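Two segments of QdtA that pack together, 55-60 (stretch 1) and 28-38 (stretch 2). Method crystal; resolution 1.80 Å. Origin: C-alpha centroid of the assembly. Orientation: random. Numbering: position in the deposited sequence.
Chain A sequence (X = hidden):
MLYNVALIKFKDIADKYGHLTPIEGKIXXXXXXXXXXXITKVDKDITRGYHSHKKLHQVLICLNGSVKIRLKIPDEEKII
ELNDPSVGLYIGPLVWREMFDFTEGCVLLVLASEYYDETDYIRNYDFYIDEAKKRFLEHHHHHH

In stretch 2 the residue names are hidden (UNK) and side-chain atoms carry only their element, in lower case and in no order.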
# COMPACT_ATOMS: atom_id res chain seq x y z
N LYS A 55 -11.68 -14.99 -9.73
CA LYS A 55 -10.38 -15.04 -10.42
C LYS A 55 -9.27 -14.19 -9.75
O LYS A 55 -8.11 -14.30 -10.08
CB LYS A 55 -10.58 -14.55 -11.87
CG LYS A 55 -11.24 -15.63 -12.74
CD LYS A 55 -12.06 -15.12 -13.91
CE LYS A 55 -11.59 -13.76 -14.40
NZ LYS A 55 -12.13 -13.45 -15.76
N LEU A 56 -9.66 -13.29 -8.89
CA LEU A 56 -8.78 -12.34 -8.26
C LEU A 56 -7.98 -12.96 -7.11
O LEU A 56 -8.51 -13.74 -6.32
CB LEU A 56 -9.63 -11.19 -7.73
CG LEU A 56 -8.88 -10.01 -7.14
CD1 LEU A 56 -8.04 -9.35 -8.22
CD2 LEU A 56 -9.79 -8.98 -6.50
N HIS A 57 -6.72 -12.53 -6.95
CA HIS A 57 -5.88 -12.94 -5.84
C HIS A 57 -5.52 -11.62 -5.19
O HIS A 57 -5.36 -10.62 -5.88
CB HIS A 57 -4.64 -13.72 -6.33
CG HIS A 57 -4.96 -15.02 -7.00
ND1 HIS A 57 -4.81 -16.25 -6.38
CD2 HIS A 57 -5.36 -15.29 -8.26
CE1 HIS A 57 -5.22 -17.21 -7.21
NE2 HIS A 57 -5.57 -16.64 -8.35
N GLN A 58 -5.51 -11.61 -3.86
CA GLN A 58 -5.30 -10.41 -3.07
C GLN A 58 -4.43 -10.75 -1.89
O GLN A 58 -4.42 -11.90 -1.43
CB GLN A 58 -6.65 -10.01 -2.49
CG GLN A 58 -7.62 -9.47 -3.51
CD GLN A 58 -8.79 -8.76 -2.82
OE1 GLN A 58 -9.24 -9.15 -1.75
NE2 GLN A 58 -9.22 -7.67 -3.41
N VAL A 59 -3.76 -9.73 -1.37
CA VAL A 59 -3.09 -9.79 -0.09
C VAL A 59 -3.55 -8.59 0.71
O VAL A 59 -3.43 -7.47 0.28
CB VAL A 59 -1.58 -9.78 -0.28
CG1 VAL A 59 -0.81 -9.61 1.01
CG2 VAL A 59 -1.15 -11.09 -0.95
N LEU A 60 -3.99 -8.85 1.93
CA LEU A 60 -4.43 -7.80 2.83
C LEU A 60 -3.36 -7.55 3.89
O LEU A 60 -2.78 -8.50 4.45
CB LEU A 60 -5.74 -8.21 3.54
CG LEU A 60 -7.07 -8.06 2.80
CD1 LEU A 60 -7.07 -8.73 1.43
CD2 LEU A 60 -8.24 -8.60 3.60
N UNK A 28 7.85 -11.16 -3.34
CA UNK A 28 7.37 -11.30 -1.98
C UNK A 28 5.94 -11.84 -1.91
O UNK A 28 5.48 -12.31 -0.87
c UNK A 28 8.92 -9.47 -1.21
o UNK A 28 9.69 -10.10 -0.43
c UNK A 28 7.48 -9.94 -1.29
o UNK A 28 9.30 -8.58 -2.00
N UNK A 29 5.22 -11.69 -3.03
CA UNK A 29 3.89 -12.22 -3.23
C UNK A 29 3.90 -12.87 -4.61
O UNK A 29 4.73 -12.55 -5.48
c UNK A 29 2.82 -11.14 -3.19
c UNK A 29 2.73 -10.56 -1.77
c UNK A 29 3.09 -9.99 -4.16
c UNK A 29 1.97 -9.00 -4.33
N UNK A 30 3.02 -13.85 -4.79
CA UNK A 30 3.07 -14.65 -5.98
C UNK A 30 2.51 -14.02 -7.26
O UNK A 30 2.74 -14.62 -8.31
c UNK A 30 1.40 -15.48 -4.46
c UNK A 30 2.31 -15.93 -5.57
c UNK A 30 2.21 -14.47 -3.72
N UNK A 31 2.00 -12.78 -7.25
CA UNK A 31 1.39 -12.19 -8.45
C UNK A 31 1.93 -10.78 -8.70
O UNK A 31 2.55 -10.23 -7.83
c UNK A 31 -0.90 -10.16 -7.01
c UNK A 31 -0.69 -11.52 -7.07
c UNK A 31 -1.77 -10.35 -4.79
c UNK A 31 -1.08 -12.28 -5.97
c UNK A 31 -1.62 -11.71 -4.86
c UNK A 31 -0.16 -12.18 -8.32
c UNK A 31 -1.44 -9.57 -5.89
N UNK A 32 1.73 -10.22 -9.89
CA UNK A 32 2.06 -8.82 -10.14
C UNK A 32 0.94 -7.97 -9.59
O UNK A 32 -0.24 -8.31 -9.72
o UNK A 32 4.47 -8.58 -11.93
c UNK A 32 2.12 -8.47 -11.63
c UNK A 32 3.36 -9.02 -12.30
o UNK A 32 3.18 -9.87 -13.20
N UNK A 33 1.32 -6.82 -9.06
CA UNK A 33 0.37 -5.88 -8.50
C UNK A 33 -0.20 -4.99 -9.62
O UNK A 33 0.49 -4.10 -10.15
c UNK A 33 1.06 -5.00 -7.44
c UNK A 33 2.79 -5.06 -5.56
c UNK A 33 0.06 -4.06 -6.80
c UNK A 33 1.81 -5.84 -6.40
N UNK A 34 -1.46 -5.22 -9.97
CA UNK A 34 -2.13 -4.39 -10.99
C UNK A 34 -2.87 -3.25 -10.30
O UNK A 34 -3.17 -2.23 -10.92
c UNK A 34 -2.46 -6.39 -12.57
c UNK A 34 -2.12 -6.04 -14.01
c UNK A 34 -3.10 -5.21 -11.86
c UNK A 34 -2.00 -7.30 -14.87
n UNK A 34 -0.76 -8.06 -14.50
N UNK A 35 -3.19 -3.43 -9.02
CA UNK A 35 -4.04 -2.50 -8.30
C UNK A 35 -3.78 -2.54 -6.80
O UNK A 35 -3.52 -3.59 -6.28
n UNK A 35 -9.39 -5.62 -8.18
c UNK A 35 -7.86 -2.29 -7.97
c UNK A 35 -5.49 -2.90 -8.50
c UNK A 35 -9.15 -4.35 -7.79
n UNK A 35 -8.14 -3.68 -8.32
c UNK A 35 -6.41 -2.12 -7.57
n UNK A 35 -9.96 -3.71 -6.95
N UNK A 36 -3.85 -1.38 -6.15
CA UNK A 36 -3.86 -1.35 -4.70
C UNK A 36 -5.04 -0.50 -4.28
O UNK A 36 -5.57 0.31 -5.05
c UNK A 36 -1.29 -1.50 -4.48
c UNK A 36 -2.58 -0.83 -4.04
c UNK A 36 -2.48 0.65 -4.21
N UNK A 37 -5.55 -0.81 -3.11
CA UNK A 37 -6.46 0.09 -2.46
C UNK A 37 -6.32 0.04 -0.98
O UNK A 37 -5.78 -0.91 -0.42
c UNK A 37 -9.01 -3.77 -3.19
c UNK A 37 -9.16 -1.69 -1.43
c UNK A 37 -8.50 -1.49 -2.60
c UNK A 37 -9.74 -2.90 -1.12
c UNK A 37 -8.42 -2.55 -3.49
o UNK A 37 -10.27 -5.11 -1.67
c UNK A 37 -9.71 -3.92 -2.01
c UNK A 37 -7.90 -0.14 -2.92
N UNK A 38 -6.78 1.09 -0.31
CA UNK A 38 -6.63 1.09 1.13
C UNK A 38 -7.87 1.68 1.81
O UNK A 38 -8.54 2.59 1.23
c UNK A 38 -5.19 5.40 0.21
c UNK A 38 -4.11 2.92 -0.37
c UNK A 38 -3.77 4.03 -1.14
c UNK A 38 -4.33 5.27 -0.84
o UNK A 38 -4.01 6.42 -1.53
c UNK A 38 -5.37 1.86 1.56
c UNK A 38 -5.49 4.30 1.00
c UNK A 38 -5.02 3.04 0.69

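Position 28 carries four side-chain atoms, two carbons in line and two oxygens on the second. That is a carboxylate one methylene from the backbone, hence Asp28; its nearest approach to stretch 1 is Asp28 CB to Val59 CG1, 8.6 Å.

Position 29 has four carbons, forked at the first, with one arm two carbons long. The short arm lies 4.0 Å from Val59 CG2, and CA-to-CB points toward stretch 1. A beta-branched chain with unequal arms is isoleucine, so the contact is Val59 CG2 to Ile29 CG2.

At position 30 three carbons close a ring onto the backbone nitrogen, which defines Pro30. Its CA-to-CB bond points sideways and it makes no contact.

Position 31 shows one carbon followed by a ring of six carbons with no heteroatom, with CA-to-CB pointing toward stretch 1. The ring approaches the backbone of His57 and Gln58 and the side chain of Val59. An unsubstituted six-carbon ring on a methylene is Phe31. Its CZ lies 3.8 Å from His57 O, which sits over one ring face, 3.9 Å from Gln58 CA and 4.0 Å from Val59 CG2; the last two approach obliquely. Phe31 CD2 is 3.9 Å from His57 CB, although the imidazole then leads away from stretch 2.

Position 32 repeats the pattern of position 28, two carbons with two oxygens on the second, and is Asp32. Position 33 repeats that of position 29, four carbons forked at the first with one longer arm, and is Ile33. Position 34 has four carbons in a row ending in nitrogen, the signature of Lys34. All three side chains are out of reach of stretch 1.

Position 35 has three carbons, a nitrogen, then a carbon bearing two more nitrogens, one of which lies 3.8 Å from Leu56 CD2. The group is a guanidinium, and the residue therefore Arg35; the nitrogen near Leu56 is NH1, brought there by a chain extended with chi1 and chi2 both t. The approach is oblique, and NE, NH1 and NH2 are all hydrogen-bonded elsewhere in the structure.

Position 36 has one carbon carrying two others, three in all, and is Val36, too distant to take part.

Position 37 has one carbon, a six-carbon ring and a single oxygen, which lies 3.3 Å from Gln58 NE2. The oxygen-bearing ring identifies Tyr37. Gln58 NE2 donates to Tyr37 OH at that distance with an N-H...acceptor angle of 141°, from the ring edge near its plane.

Position 38 has the same ring and oxygen, so it is Tyr38, but its side chain is out of reach of stretch 1.

The contact is small, burying 318 Å² over both sides, and Phe31 contributes the most covered area, 73 Å². Its ring packs along His57, Gln58 and Val59, while Val59 CG2 touches both Phe31 and Ile29. Gln58 CA-to-CB points away from stretch 2, yet its amide end comes nearer and reaches Tyr37. That link is the sole hydrogen bond across the stretches; the remaining contacts are van der Waals packing.

Stretch 2, residues 28-38: DIPFDIKRVYY
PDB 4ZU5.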